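Local coordinates for Rep protein (Adeno-associated virus - 5, PDB 1M55) that probably nicks viral origin DNA to support rolling-circle replication, acting as the metal-dependent endonuclease domain of a viral origin-binding protein, at residues Q80-S85 / Q159-W164; S71-K76 / E95-S100; R10-V15 / I123-N128. One frame throughout, in Å; residues are numbered along the deposited sequence.

The three contacts lie in one nuclease domain built on an antiparallel sheet. Along the chain the segments come in the order 10-15, 71-76, 80-85, 95-100, 123-128 and 159-164. Interaction 1 joins strands 77-83 and 162-167 beside one zinc ion. Interaction 2 lies about 26 Å from it, centre to centre, on the opposite side of the chain's centre. It holds a second zinc ion between the loops before strand 77-83 and after strand 88-95. Interaction 3 joins two loops about 17 Å from interaction 1, centre to centre. Those two touch where Phe81 packs on Val11. Strand 88-95 carries ligands of both zinc ions, and neighbouring strand 77-83 runs from the loop of Gln73 to Glu82.

Interaction 1 (Q80-S85 / Q159-W164); sequences QFEKGS and QPELQW. With ZN (zinc ion), chain C.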
ATOM      1  N   GLN A  80      -1.850   2.476   2.514  1.00  6.34           N
ATOM      2  CA  GLN A  80      -0.990   3.131   3.487  1.00  6.75           C
ATOM      3  C   GLN A  80       0.414   2.527   3.476  1.00  7.20           C
ATOM      4  O   GLN A  80       0.579   1.309   3.577  1.00  7.31           O
ATOM      5  CB  GLN A  80      -1.603   3.060   4.889  1.00  7.39           C
ATOM      6  CG  GLN A  80      -0.788   3.784   5.945  1.00  6.40           C
ATOM      7  CD  GLN A  80      -1.614   4.147   7.154  1.00  7.80           C
ATOM      8  OE1 GLN A  80      -2.445   5.044   7.095  1.00  8.23           O
ATOM      9  NE2 GLN A  80      -1.391   3.452   8.259  1.00  7.61           N
ATOM     10  N   PHE A  81       1.409   3.391   3.295  1.00  7.08           N
ATOM     11  CA  PHE A  81       2.817   3.000   3.268  1.00  7.02           C
ATOM     12  C   PHE A  81       3.381   3.163   4.682  1.00  7.53           C
ATOM     13  O   PHE A  81       3.274   4.239   5.286  1.00  7.54           O
ATOM     14  CB  PHE A  81       3.582   3.884   2.275  1.00  7.04           C
ATOM     15  CG  PHE A  81       5.025   3.499   2.095  1.00  7.38           C
ATOM     16  CD1 PHE A  81       6.014   4.476   2.035  1.00  8.51           C
ATOM     17  CD2 PHE A  81       5.400   2.160   1.999  1.00  7.58           C
ATOM     18  CE1 PHE A  81       7.357   4.124   1.887  1.00  8.29           C
ATOM     19  CE2 PHE A  81       6.742   1.802   1.851  1.00  8.07           C
ATOM     20  CZ  PHE A  81       7.718   2.788   1.796  1.00  7.96           C
ATOM     21  N   GLU A  82       3.993   2.101   5.195  1.00  7.13           N
ATOM     22  CA  GLU A  82       4.548   2.109   6.545  1.00  7.61           C
ATOM     23  C   GLU A  82       5.970   1.573   6.626  1.00  8.25           C
ATOM     24  O   GLU A  82       6.414   0.793   5.779  1.00  8.27           O
ATOM     25  CB  GLU A  82       3.674   1.261   7.479  1.00  7.79           C
ATOM     26  CG  GLU A  82       2.254   1.768   7.668  1.00  9.07           C
ATOM     27  CD  GLU A  82       1.392   0.818   8.479  1.00 10.90           C
ATOM     28  OE1 GLU A  82       1.914  -0.188   9.004  1.00 10.28           O
ATOM     29  OE2 GLU A  82       0.181   1.076   8.594  1.00 10.71           O
ATOM     30  N   LYS A  83       6.670   2.002   7.671  1.00  9.29           N
ATOM     31  CA  LYS A  83       8.026   1.556   7.951  1.00  9.40           C
ATOM     32  C   LYS A  83       7.845   0.600   9.133  1.00 10.33           C
ATOM     33  O   LYS A  83       7.669   1.038  10.274  1.00 10.59           O
ATOM     34  CB  LYS A  83       8.900   2.746   8.349  1.00  9.61           C
ATOM     35  CG  LYS A  83      10.345   2.403   8.651  1.00 12.13           C
ATOM     36  CD  LYS A  83      11.136   3.666   8.982  1.00 15.89           C
ATOM     37  CE  LYS A  83      12.640   3.401   9.007  1.00 21.90           C
ATOM     38  NZ  LYS A  83      13.025   2.402  10.043  1.00 23.28           N
ATOM     39  N   GLY A  84       7.767  -0.692   8.836  1.00 10.61           N
ATOM     40  CA  GLY A  84       7.588  -1.683   9.879  1.00 11.92           C
ATOM     41  C   GLY A  84       8.881  -2.009  10.596  1.00 13.95           C
ATOM     42  O   GLY A  84       9.932  -1.430  10.301  1.00 14.12           O
ATOM     43  N   SER A  85       8.818  -2.952  11.530  1.00 15.08           N
ATOM     44  CA  SER A  85      10.003  -3.348  12.278  1.00 16.56           C
ATOM     45  C   SER A  85      11.019  -4.052  11.376  1.00 16.79           C
ATOM     46  O   SER A  85      12.229  -3.896  11.555  1.00 17.86           O
ATOM     47  CB  SER A  85       9.609  -4.255  13.443  1.00 18.32           C
ATOM     48  OG  SER A  85       8.668  -5.225  13.013  1.00 22.64           O
ATOM     49  N   GLN A 159       4.016   8.971  12.652  1.00 11.23           N
ATOM     50  CA  GLN A 159       5.375   8.895  12.121  1.00 11.86           C
ATOM     51  C   GLN A 159       6.323   8.439  13.229  1.00 12.59           C
ATOM     52  O   GLN A 159       6.101   8.750  14.401  1.00 13.65           O
ATOM     53  CB  GLN A 159       5.810  10.256  11.577  1.00 13.15           C
ATOM     54  CG  GLN A 159       4.965  10.742  10.412  1.00 11.93           C
ATOM     55  CD  GLN A 159       5.492  12.027   9.820  1.00 12.70           C
ATOM     56  OE1 GLN A 159       5.165  13.118  10.283  1.00 14.00           O
ATOM     57  NE2 GLN A 159       6.317  11.909   8.793  1.00 10.68           N
ATOM     58  N   PRO A 160       7.409   7.728  12.879  1.00 12.32           N
ATOM     59  CA  PRO A 160       7.832   7.320  11.534  1.00 11.88           C
ATOM     60  C   PRO A 160       7.195   6.049  10.957  1.00 11.56           C
ATOM     61  O   PRO A 160       7.484   5.692   9.811  1.00 10.89           O
ATOM     62  CB  PRO A 160       9.338   7.156  11.698  1.00 12.01           C
ATOM     63  CG  PRO A 160       9.437   6.576  13.069  1.00 12.48           C
ATOM     64  CD  PRO A 160       8.462   7.419  13.867  1.00 12.46           C
ATOM     65  N   GLU A 161       6.361   5.347  11.727  1.00 10.80           N
ATOM     66  CA  GLU A 161       5.721   4.143  11.190  1.00 10.19           C
ATOM     67  C   GLU A 161       4.908   4.539   9.958  1.00  9.96           C
ATOM     68  O   GLU A 161       4.994   3.895   8.912  1.00 10.14           O
ATOM     69  CB  GLU A 161       4.807   3.465  12.211  1.00  9.97           C
ATOM     70  CG  GLU A 161       4.188   2.185  11.649  1.00 12.25           C
ATOM     71  CD  GLU A 161       3.280   1.456  12.618  1.00 19.45           C
ATOM     72  OE1 GLU A 161       3.185   1.859  13.795  1.00 17.50           O
ATOM     73  OE2 GLU A 161       2.656   0.465  12.190  1.00 19.68           O
ATOM     74  N   LEU A 162       4.099   5.582  10.098  1.00  9.26           N
ATOM     75  CA  LEU A 162       3.312   6.086   8.978  1.00  9.25           C
ATOM     76  C   LEU A 162       4.288   6.827   8.074  1.00  9.49           C
ATOM     77  O   LEU A 162       5.003   7.723   8.529  1.00 10.10           O
ATOM     78  CB  LEU A 162       2.231   7.059   9.463  1.00  9.25           C
ATOM     79  CG  LEU A 162       1.505   7.858   8.373  1.00  9.20           C
ATOM     80  CD1 LEU A 162       0.762   6.911   7.449  1.00  9.55           C
ATOM     81  CD2 LEU A 162       0.550   8.859   8.998  1.00 10.35           C
ATOM     82  N   GLN A 163       4.339   6.430   6.807  1.00  8.76           N
ATOM     83  CA  GLN A 163       5.224   7.065   5.840  1.00  9.15           C
ATOM     84  C   GLN A 163       4.440   7.894   4.825  1.00  9.23           C
ATOM     85  O   GLN A 163       4.841   9.010   4.490  1.00  9.67           O
ATOM     86  CB  GLN A 163       6.069   6.010   5.126  1.00  7.63           C
ATOM     87  CG  GLN A 163       7.141   5.367   5.998  1.00  7.46           C
ATOM     88  CD  GLN A 163       8.357   6.255   6.174  1.00 10.47           C
ATOM     89  OE1 GLN A 163       8.888   6.795   5.201  1.00  9.65           O
ATOM     90  NE2 GLN A 163       8.814   6.402   7.409  1.00 10.37           N
ATOM     91  N   TRP A 164       3.304   7.368   4.369  1.00  8.45           N
ATOM     92  CA  TRP A 164       2.470   8.059   3.386  1.00  7.83           C
ATOM     93  C   TRP A 164       1.179   7.266   3.211  1.00  7.35           C
ATOM     94  O   TRP A 164       1.079   6.131   3.671  1.00  7.57           O
ATOM     95  CB  TRP A 164       3.206   8.117   2.040  1.00  8.00           C
ATOM     96  CG  TRP A 164       2.845   9.280   1.157  1.00  8.34           C
ATOM     97  CD1 TRP A 164       1.898   9.304   0.178  1.00  8.71           C
ATOM     98  CD2 TRP A 164       3.484  10.561   1.131  1.00  9.16           C
ATOM     99  NE1 TRP A 164       1.913  10.519  -0.467  1.00  9.25           N
ATOM    100  CE2 TRP A 164       2.877  11.310   0.099  1.00  9.32           C
ATOM    101  CE3 TRP A 164       4.515  11.149   1.875  1.00  9.70           C
ATOM    102  CZ2 TRP A 164       3.267  12.617  -0.209  1.00  9.74           C
ATOM    103  CZ3 TRP A 164       4.903  12.452   1.569  1.00 10.09           C
ATOM    104  CH2 TRP A 164       4.279  13.170   0.534  1.00 10.04           C
TER
HETATM  105 ZN    ZN C 202       1.794  -2.226   8.637  1.00  9.85          ZN
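Phe81 pairs with Trp164 where strands 77-83 and 162-167 meet as antiparallel neighbours, their short segments running at 135° to each other. The pairing contains a classic beta bulge. Phe81 O accepts from Gln163 N at 2.9 Å. Phe81 O also accepts from Trp164 N at 3.3 Å, and both donors come from the same face of its carbonyl plane. Phe81 N returns a bond to Trp164 O at 2.8 Å. Beyond the bulge, Lys83 N meets Glu161 O on a lone pair at 2.8 Å.

The Phe81 side chain turns toward helix 50-71, where it packs on Leu53 and Ala56. Gln163 CB comes obliquely to this ring, 3.5 Å from Phe81 CD1. The Gln163 chain then bends at chi2 (-78°). Its NE2 lies near the Lys83 side chain and bonds to Pro160 O and Leu47 O.

Glu82 and Leu162 face the other side of the sheet. Leu162 CD1 packs against the Gln80 amide, and the two side chains cross at about a right angle. Glu82 OE1 binds the zinc ion at 2.1 Å, with His89 and His91 as the other protein ligands. Gln80 NE2 reaches the anti lone pair of Glu82 OE2 at 2.9 Å. Glu161 lies alongside Glu82 and points the same way, their carboxylate planes 87° apart. Glu82 OE1 and Glu161 OE2 are both acceptors, 3.3 Å apart.

Lys157 makes salt bridges to both glutamates. Lysine and zinc together probably offset the repulsion between them. Gln80 and Lys157 hold the Glu82 oxygen that is not on the metal, so they act as a second shell that should help fix the ligand.

Interaction 2 (S71-K76 / E95-S100); sequences SKQESK and ETSGIS. With ZN (zinc ion), chain D.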
ATOM      1  N   SER A  71     -11.166  -5.777 -12.299  1.00 13.63           N
ATOM      2  CA  SER A  71     -12.445  -5.302 -11.770  1.00 13.76           C
ATOM      3  C   SER A  71     -13.272  -4.562 -12.817  1.00 14.46           C
ATOM      4  O   SER A  71     -14.475  -4.359 -12.634  1.00 15.65           O
ATOM      5  CB  SER A  71     -12.209  -4.371 -10.579  1.00 12.75           C
ATOM      6  OG  SER A  71     -11.538  -3.190 -10.995  1.00 12.10           O
ATOM      7  N   LYS A  72     -12.609  -4.131 -13.889  1.00 14.67           N
ATOM      8  CA  LYS A  72     -13.238  -3.376 -14.973  1.00 15.08           C
ATOM      9  C   LYS A  72     -13.944  -2.110 -14.474  1.00 15.21           C
ATOM     10  O   LYS A  72     -15.056  -1.787 -14.898  1.00 15.29           O
ATOM     11  CB  LYS A  72     -14.177  -4.263 -15.803  1.00 17.50           C
ATOM     12  CG  LYS A  72     -13.436  -5.319 -16.628  1.00 26.07           C
ATOM     13  CD  LYS A  72     -14.387  -6.123 -17.506  1.00 32.46           C
ATOM     14  CE  LYS A  72     -13.670  -7.255 -18.233  1.00 35.37           C
ATOM     15  NZ  LYS A  72     -12.601  -6.760 -19.137  1.00 39.51           N
ATOM     16  N   GLN A  73     -13.289  -1.413 -13.550  1.00 14.06           N
ATOM     17  CA  GLN A  73     -13.795  -0.164 -12.984  1.00 13.07           C
ATOM     18  C   GLN A  73     -12.655   0.517 -12.229  1.00 12.41           C
ATOM     19  O   GLN A  73     -11.599  -0.089 -12.019  1.00 12.60           O
ATOM     20  CB  GLN A  73     -14.957  -0.422 -12.017  1.00 13.26           C
ATOM     21  CG  GLN A  73     -14.589  -1.254 -10.799  1.00 16.00           C
ATOM     22  CD  GLN A  73     -15.591  -1.101  -9.677  1.00 21.55           C
ATOM     23  OE1 GLN A  73     -15.633  -0.069  -9.008  1.00 22.48           O
ATOM     24  NE2 GLN A  73     -16.402  -2.120  -9.466  1.00 23.77           N
ATOM     25  N   GLU A  74     -12.848   1.783 -11.863  1.00 10.88           N
ATOM     26  CA  GLU A  74     -11.838   2.498 -11.092  1.00  9.86           C
ATOM     27  C   GLU A  74     -12.138   2.127  -9.640  1.00  9.49           C
ATOM     28  O   GLU A  74     -12.837   2.850  -8.935  1.00 10.15           O
ATOM     29  CB  GLU A  74     -11.968   4.011 -11.287  1.00  8.93           C
ATOM     30  CG  GLU A  74     -10.928   4.844 -10.531  1.00  9.40           C
ATOM     31  CD  GLU A  74      -9.539   4.823 -11.163  1.00 12.36           C
ATOM     32  OE1 GLU A  74      -9.340   4.158 -12.201  1.00 10.90           O
ATOM     33  OE2 GLU A  74      -8.637   5.491 -10.618  1.00  9.97           O
ATOM     34  N   SER A  75     -11.652   0.965  -9.217  1.00  9.50           N
ATOM     35  CA  SER A  75     -11.884   0.476  -7.865  1.00  9.54           C
ATOM     36  C   SER A  75     -11.473   1.447  -6.757  1.00  9.84           C
ATOM     37  O   SER A  75     -10.454   2.145  -6.865  1.00  9.84           O
ATOM     38  CB  SER A  75     -11.160  -0.858  -7.662  1.00 10.79           C
ATOM     39  OG  SER A  75     -11.618  -1.843  -8.573  1.00 10.77           O
ATOM     40  N   LYS A  76     -12.288   1.497  -5.706  1.00  9.14           N
ATOM     41  CA  LYS A  76     -12.016   2.341  -4.550  1.00  9.00           C
ATOM     42  C   LYS A  76     -10.881   1.673  -3.784  1.00  8.99           C
ATOM     43  O   LYS A  76     -10.786   0.433  -3.754  1.00  9.07           O
ATOM     44  CB  LYS A  76     -13.252   2.451  -3.656  1.00 11.99           C
ATOM     45  CG  LYS A  76     -14.381   3.278  -4.252  1.00 15.22           C
ATOM     46  CD  LYS A  76     -13.954   4.724  -4.451  1.00 20.08           C
ATOM     47  CE  LYS A  76     -15.102   5.580  -4.961  1.00 26.40           C
ATOM     48  NZ  LYS A  76     -14.734   7.022  -5.008  1.00 25.09           N
ATOM     49  N   GLU A  95     -11.454  -2.381  -2.919  1.00 10.57           N
ATOM     50  CA  GLU A  95     -12.803  -2.921  -2.799  1.00 11.17           C
ATOM     51  C   GLU A  95     -12.963  -4.254  -3.517  1.00 11.43           C
ATOM     52  O   GLU A  95     -12.318  -4.508  -4.533  1.00 11.88           O
ATOM     53  CB  GLU A  95     -13.852  -1.913  -3.258  1.00 13.62           C
ATOM     54  CG  GLU A  95     -13.961  -1.741  -4.747  1.00 17.54           C
ATOM     55  CD  GLU A  95     -15.042  -0.755  -5.118  1.00 23.63           C
ATOM     56  OE1 GLU A  95     -16.150  -0.830  -4.544  1.00 30.06           O
ATOM     57  OE2 GLU A  95     -14.778   0.103  -5.981  1.00 15.19           O
ATOM     58  N   THR A  96     -13.834  -5.097  -2.972  1.00 11.50           N
ATOM     59  CA  THR A  96     -14.083  -6.436  -3.500  1.00 13.86           C
ATOM     60  C   THR A  96     -14.870  -6.514  -4.809  1.00 16.26           C
ATOM     61  O   THR A  96     -14.794  -7.518  -5.522  1.00 16.69           O
ATOM     62  CB  THR A  96     -14.827  -7.284  -2.455  1.00 14.35           C
ATOM     63  OG1 THR A  96     -16.075  -6.654  -2.130  1.00 16.23           O
ATOM     64  CG2 THR A  96     -14.003  -7.411  -1.187  1.00 13.41           C
ATOM     65  N   SER A  97     -15.638  -5.471  -5.105  1.00 17.50           N
ATOM     66  CA  SER A  97     -16.471  -5.417  -6.305  1.00 18.95           C
ATOM     67  C   SER A  97     -15.813  -5.964  -7.572  1.00 19.72           C
ATOM     68  O   SER A  97     -14.733  -5.522  -7.972  1.00 20.55           O
ATOM     69  CB  SER A  97     -16.946  -3.979  -6.537  1.00 21.61           C
ATOM     70  OG  SER A  97     -17.990  -3.912  -7.498  1.00 26.74           O
ATOM     71  N   GLY A  98     -16.460  -6.952  -8.180  1.00 19.60           N
ATOM     72  CA  GLY A  98     -15.957  -7.539  -9.410  1.00 20.29           C
ATOM     73  C   GLY A  98     -14.870  -8.588  -9.279  1.00 21.93           C
ATOM     74  O   GLY A  98     -14.479  -9.194 -10.281  1.00 22.79           O
ATOM     75  N   ILE A  99     -14.392  -8.828  -8.061  1.00 21.57           N
ATOM     76  CA  ILE A  99     -13.330  -9.808  -7.835  1.00 21.18           C
ATOM     77  C   ILE A  99     -13.790 -10.890  -6.857  1.00 20.84           C
ATOM     78  O   ILE A  99     -13.985 -10.613  -5.672  1.00 20.61           O
ATOM     79  CB  ILE A  99     -12.065  -9.129  -7.245  1.00 21.19           C
ATOM     80  CG1 ILE A  99     -11.713  -7.852  -8.024  1.00 20.53           C
ATOM     81  CG2 ILE A  99     -10.889 -10.108  -7.252  1.00 21.90           C
ATOM     82  CD1 ILE A  99     -11.191  -8.091  -9.421  1.00 19.11           C
ATOM     83  N   SER A 100     -13.989 -12.110  -7.345  1.00 21.11           N
ATOM     84  CA  SER A 100     -14.416 -13.196  -6.470  1.00 21.34           C
ATOM     85  C   SER A 100     -13.224 -13.701  -5.661  1.00 20.77           C
ATOM     86  O   SER A 100     -12.093 -13.749  -6.157  1.00 20.21           O
ATOM     87  CB  SER A 100     -15.055 -14.338  -7.268  1.00 24.17           C
ATOM     88  OG  SER A 100     -14.101 -15.054  -8.033  1.00 29.50           O
TER
HETATM   89 ZN    ZN D 205     -16.425   0.927  -7.111  1.00 27.46          ZN
HETATM   90  O   HOH W   1     -17.837  -0.991  -7.104  1.00 30.02           O
HETATM   91  O   HOH W   2     -15.189   2.916  -7.525  1.00 22.08           O
HETATM   92  O   HOH W   3     -12.705  -3.902  -7.121  1.00 14.60           O
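Gln73 and Glu95 both have CG between the backbone N and the carbonyl carbon, with chi1 of 62° and 75°. Both chains run extended beyond CG and approach tip to tip, with the amide and carboxylate planes 65° apart. A zinc ion sits where they meet. It is bound by Gln73 OE1 at 2.3 Å and by Glu95 OE2 at 2.2 Å. Two waters also bind the metal. One accepts from Gln73 NE2 and donates to Glu95 OE1, so it bridges the other two polar atoms of the pair. The second donates to Glu74 O.

Glu95 OE2 has another partner. Lys76 N donates to Glu95 OE2 at 2.9 Å, from above the carboxylate plane. Glu95 N bonds in return to Lys76 O at 3.0 Å, so backbone and side chain of Glu95 are both tied to Lys76. The site lies at one end of the sheet, between the loop after helix 50-71 and the loop after strand 88-95. It is separate from the histidine-bearing metal site of the domain.

Residues Thr96 to Ile99 form a type II beta turn. Gly98, at positive phi, has its CA 4.8 Å from Ser71 CA. Ile99 CD1 lies 3.7 Å from Ser71 N, and the same side chain packs on Trp67 and Leu104. A third water accepts from Ser75 OG at 2.7 Å and donates to Glu95 O and Ser97 O.

Interaction 3 (R10-V15 / I123-N128); sequences RVPFDV and IEPQIN
Pro12 and Pro125 form the tightly packed part of this contact. Their rings cross, with Pro12 CG 3.6 Å from Pro125 CB. The two CG atoms, of Pro12 and Pro125, are 3.8 Å apart. Ile127 extends the apolar patch with both of its branches. Its CG1 is anti to the carbonyl carbon (chi1 -65°). With chi2 at -178° the branch is extended, and Ile127 CD1 lies 3.9 Å from Pro12 CA. The other branch, Ile127 CG2, lies 3.7 Å from Arg10 CD. One isoleucine therefore packs on both Pro12 and Arg10. Other parts of the chain close around the patch. Phe120 and Ile59 pack on Pro12, Val116 and Trp130 pack on Pro125, and Tyr87 touches both Arg10 and Ile127.

The side formed by Asn128 is looser and more polar. The Arg10 chain is extended from CG to NE and carries the guanidinium past Ile127 to the exposed Asn128. NH1 of Arg10 lies 2.8 Å from Asn128 O, which sits at the edge of the guanidinium, near its plane. The bond is weak, because the angle at the hydrogen is only 128°. A water in the guanidinium plane accepts from Arg10 NH1 at 3.0 Å. It accepts from Asn128 ND2 at 3.0 Å as well, so water completes the link between these side chains. The nearest atom of the Arg10 side chain is about 9 Å from the zinc ion bound by Glu82.

The contact joins the loop leaving strand 3-10 to the loop entering strand 131-133. These strands are antiparallel partners, and a backbone bond between Arg10 and Trp130 continues the link. The arrangement is loop packing at the end of a sheet, in a domain whose paired zinc-binding histidines, His89 and His91, are consistent with the HUH endonuclease family.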
ATOM      1  N   ARG A  10       5.488  -5.946   0.616  1.00  8.00           N
ATOM      2  CA  ARG A  10       6.751  -5.548   1.224  1.00  8.14           C
ATOM      3  C   ARG A  10       7.544  -4.888   0.104  1.00  8.62           C
ATOM      4  O   ARG A  10       7.676  -5.446  -0.985  1.00 10.03           O
ATOM      5  CB  ARG A  10       7.467  -6.765   1.801  1.00  8.85           C
ATOM      6  CG  ARG A  10       6.777  -7.285   3.051  1.00  8.53           C
ATOM      7  CD  ARG A  10       7.353  -8.597   3.519  1.00 11.16           C
ATOM      8  NE  ARG A  10       6.841  -8.949   4.838  1.00 15.18           N
ATOM      9  CZ  ARG A  10       7.012 -10.133   5.416  1.00 19.61           C
ATOM     10  NH1 ARG A  10       7.684 -11.090   4.791  1.00 15.24           N
ATOM     11  NH2 ARG A  10       6.525 -10.353   6.629  1.00 24.02           N
ATOM     12  N   VAL A  11       8.021  -3.679   0.365  1.00  8.53           N
ATOM     13  CA  VAL A  11       8.743  -2.883  -0.628  1.00  9.45           C
ATOM     14  C   VAL A  11      10.245  -3.163  -0.742  1.00  9.77           C
ATOM     15  O   VAL A  11      11.014  -2.864   0.174  1.00  9.23           O
ATOM     16  CB  VAL A  11       8.505  -1.366  -0.367  1.00  9.35           C
ATOM     17  CG1 VAL A  11       9.254  -0.514  -1.376  1.00  9.31           C
ATOM     18  CG2 VAL A  11       7.018  -1.059  -0.426  1.00  9.49           C
ATOM     19  N   PRO A  12      10.679  -3.726  -1.886  1.00 10.68           N
ATOM     20  CA  PRO A  12      12.092  -4.040  -2.123  1.00 11.92           C
ATOM     21  C   PRO A  12      12.838  -2.765  -2.531  1.00 12.51           C
ATOM     22  O   PRO A  12      12.316  -1.968  -3.309  1.00 12.76           O
ATOM     23  CB  PRO A  12      12.033  -5.025  -3.301  1.00 12.01           C
ATOM     24  CG  PRO A  12      10.571  -5.456  -3.382  1.00 11.69           C
ATOM     25  CD  PRO A  12       9.855  -4.205  -3.005  1.00 10.54           C
ATOM     26  N   PHE A  13      14.057  -2.583  -2.029  1.00 12.65           N
ATOM     27  CA  PHE A  13      14.843  -1.396  -2.368  1.00 13.41           C
ATOM     28  C   PHE A  13      16.358  -1.598  -2.257  1.00 13.08           C
ATOM     29  O   PHE A  13      17.135  -0.850  -2.846  1.00 13.41           O
ATOM     30  CB  PHE A  13      14.427  -0.211  -1.480  1.00 13.92           C
ATOM     31  CG  PHE A  13      14.798  -0.375  -0.029  1.00 14.83           C
ATOM     32  CD1 PHE A  13      16.052   0.017   0.435  1.00 15.63           C
ATOM     33  CD2 PHE A  13      13.902  -0.941   0.868  1.00 15.70           C
ATOM     34  CE1 PHE A  13      16.409  -0.155   1.769  1.00 16.10           C
ATOM     35  CE2 PHE A  13      14.248  -1.116   2.204  1.00 15.99           C
ATOM     36  CZ  PHE A  13      15.505  -0.722   2.655  1.00 16.30           C
ATOM     37  N   ASP A  14      16.770  -2.586  -1.469  1.00 13.14           N
ATOM     38  CA  ASP A  14      18.187  -2.873  -1.240  1.00 12.85           C
ATOM     39  C   ASP A  14      18.718  -3.759  -2.363  1.00 12.76           C
ATOM     40  O   ASP A  14      18.292  -4.909  -2.491  1.00 12.79           O
ATOM     41  CB  ASP A  14      18.325  -3.584   0.110  1.00 14.78           C
ATOM     42  CG  ASP A  14      19.741  -3.585   0.640  1.00 22.07           C
ATOM     43  OD1 ASP A  14      19.946  -3.053   1.747  1.00 28.64           O
ATOM     44  OD2 ASP A  14      20.640  -4.138  -0.017  1.00 20.05           O
ATOM     45  N   VAL A  15      19.672  -3.252  -3.144  1.00 13.51           N
ATOM     46  CA  VAL A  15      20.222  -4.020  -4.261  1.00 15.05           C
ATOM     47  C   VAL A  15      20.955  -5.298  -3.864  1.00 16.13           C
ATOM     48  O   VAL A  15      21.128  -6.197  -4.685  1.00 17.77           O
ATOM     49  CB  VAL A  15      21.133  -3.165  -5.187  1.00 15.65           C
ATOM     50  CG1 VAL A  15      20.356  -1.979  -5.735  1.00 15.96           C
ATOM     51  CG2 VAL A  15      22.382  -2.709  -4.451  1.00 16.08           C
ATOM     52  N   ILE A 123      13.626  -8.491 -12.281  1.00 13.39           N
ATOM     53  CA  ILE A 123      14.358  -9.095 -11.167  1.00 13.58           C
ATOM     54  C   ILE A 123      13.376  -9.479 -10.056  1.00 13.70           C
ATOM     55  O   ILE A 123      12.583  -8.649  -9.612  1.00 13.78           O
ATOM     56  CB  ILE A 123      15.417  -8.113 -10.591  1.00 13.12           C
ATOM     57  CG1 ILE A 123      16.434  -7.729 -11.673  1.00 13.25           C
ATOM     58  CG2 ILE A 123      16.112  -8.719  -9.368  1.00 12.87           C
ATOM     59  CD1 ILE A 123      17.224  -8.893 -12.232  1.00 14.53           C
ATOM     60  N   GLU A 124      13.412 -10.739  -9.629  1.00 13.12           N
ATOM     61  CA  GLU A 124      12.525 -11.214  -8.567  1.00 13.30           C
ATOM     62  C   GLU A 124      13.013 -10.729  -7.205  1.00 13.09           C
ATOM     63  O   GLU A 124      14.164 -10.976  -6.837  1.00 13.68           O
ATOM     64  CB  GLU A 124      12.484 -12.746  -8.549  1.00 14.65           C
ATOM     65  CG  GLU A 124      11.869 -13.398  -9.780  1.00 22.40           C
ATOM     66  CD  GLU A 124      10.348 -13.333  -9.804  1.00 38.84           C
ATOM     67  OE1 GLU A 124       9.733 -12.957  -8.780  1.00 37.76           O
ATOM     68  OE2 GLU A 124       9.761 -13.675 -10.854  1.00 48.82           O
ATOM     69  N   PRO A 125      12.161 -10.020  -6.444  1.00 11.89           N
ATOM     70  CA  PRO A 125      12.591  -9.544  -5.124  1.00 11.63           C
ATOM     71  C   PRO A 125      12.874 -10.715  -4.178  1.00 11.22           C
ATOM     72  O   PRO A 125      12.095 -11.670  -4.108  1.00 11.85           O
ATOM     73  CB  PRO A 125      11.389  -8.724  -4.649  1.00 11.57           C
ATOM     74  CG  PRO A 125      10.806  -8.210  -5.931  1.00 11.84           C
ATOM     75  CD  PRO A 125      10.863  -9.429  -6.815  1.00 11.65           C
ATOM     76  N   GLN A 126      13.996 -10.640  -3.471  1.00 11.36           N
ATOM     77  CA  GLN A 126      14.399 -11.680  -2.525  1.00 12.60           C
ATOM     78  C   GLN A 126      13.848 -11.398  -1.127  1.00 13.54           C
ATOM     79  O   GLN A 126      14.596 -11.246  -0.157  1.00 15.32           O
ATOM     80  CB  GLN A 126      15.929 -11.810  -2.489  1.00 12.56           C
ATOM     81  CG  GLN A 126      16.547 -12.212  -3.822  1.00 13.45           C
ATOM     82  CD  GLN A 126      15.940 -13.486  -4.388  1.00 21.57           C
ATOM     83  OE1 GLN A 126      16.073 -14.564  -3.809  1.00 25.22           O
ATOM     84  NE2 GLN A 126      15.246 -13.362  -5.510  1.00 22.88           N
ATOM     85  N   ILE A 127      12.529 -11.272  -1.052  1.00 14.01           N
ATOM     86  CA  ILE A 127      11.829 -11.013   0.200  1.00 14.05           C
ATOM     87  C   ILE A 127      10.742 -12.073   0.292  1.00 14.81           C
ATOM     88  O   ILE A 127       9.988 -12.284  -0.666  1.00 14.49           O
ATOM     89  CB  ILE A 127      11.162  -9.609   0.209  1.00 13.61           C
ATOM     90  CG1 ILE A 127      12.224  -8.511   0.152  1.00 12.16           C
ATOM     91  CG2 ILE A 127      10.295  -9.441   1.452  1.00 12.60           C
ATOM     92  CD1 ILE A 127      11.653  -7.114   0.201  1.00 12.02           C
ATOM     93  N   ASN A 128      10.679 -12.765   1.422  1.00 15.48           N
ATOM     94  CA  ASN A 128       9.677 -13.804   1.605  1.00 15.81           C
ATOM     95  C   ASN A 128       8.269 -13.217   1.609  1.00 13.23           C
ATOM     96  O   ASN A 128       8.030 -12.188   2.236  1.00 13.23           O
ATOM     97  CB  ASN A 128       9.917 -14.561   2.913  1.00 27.40           C
ATOM     98  CG  ASN A 128       8.959 -15.731   3.092  1.00 47.95           C
ATOM     99  OD1 ASN A 128       8.802 -16.563   2.195  1.00 52.98           O
ATOM    100  ND2 ASN A 128       8.307 -15.792   4.246  1.00 51.59           N
TER
HETATM  101  O   HOH W   4       7.727 -13.671   6.221  1.00 56.42           O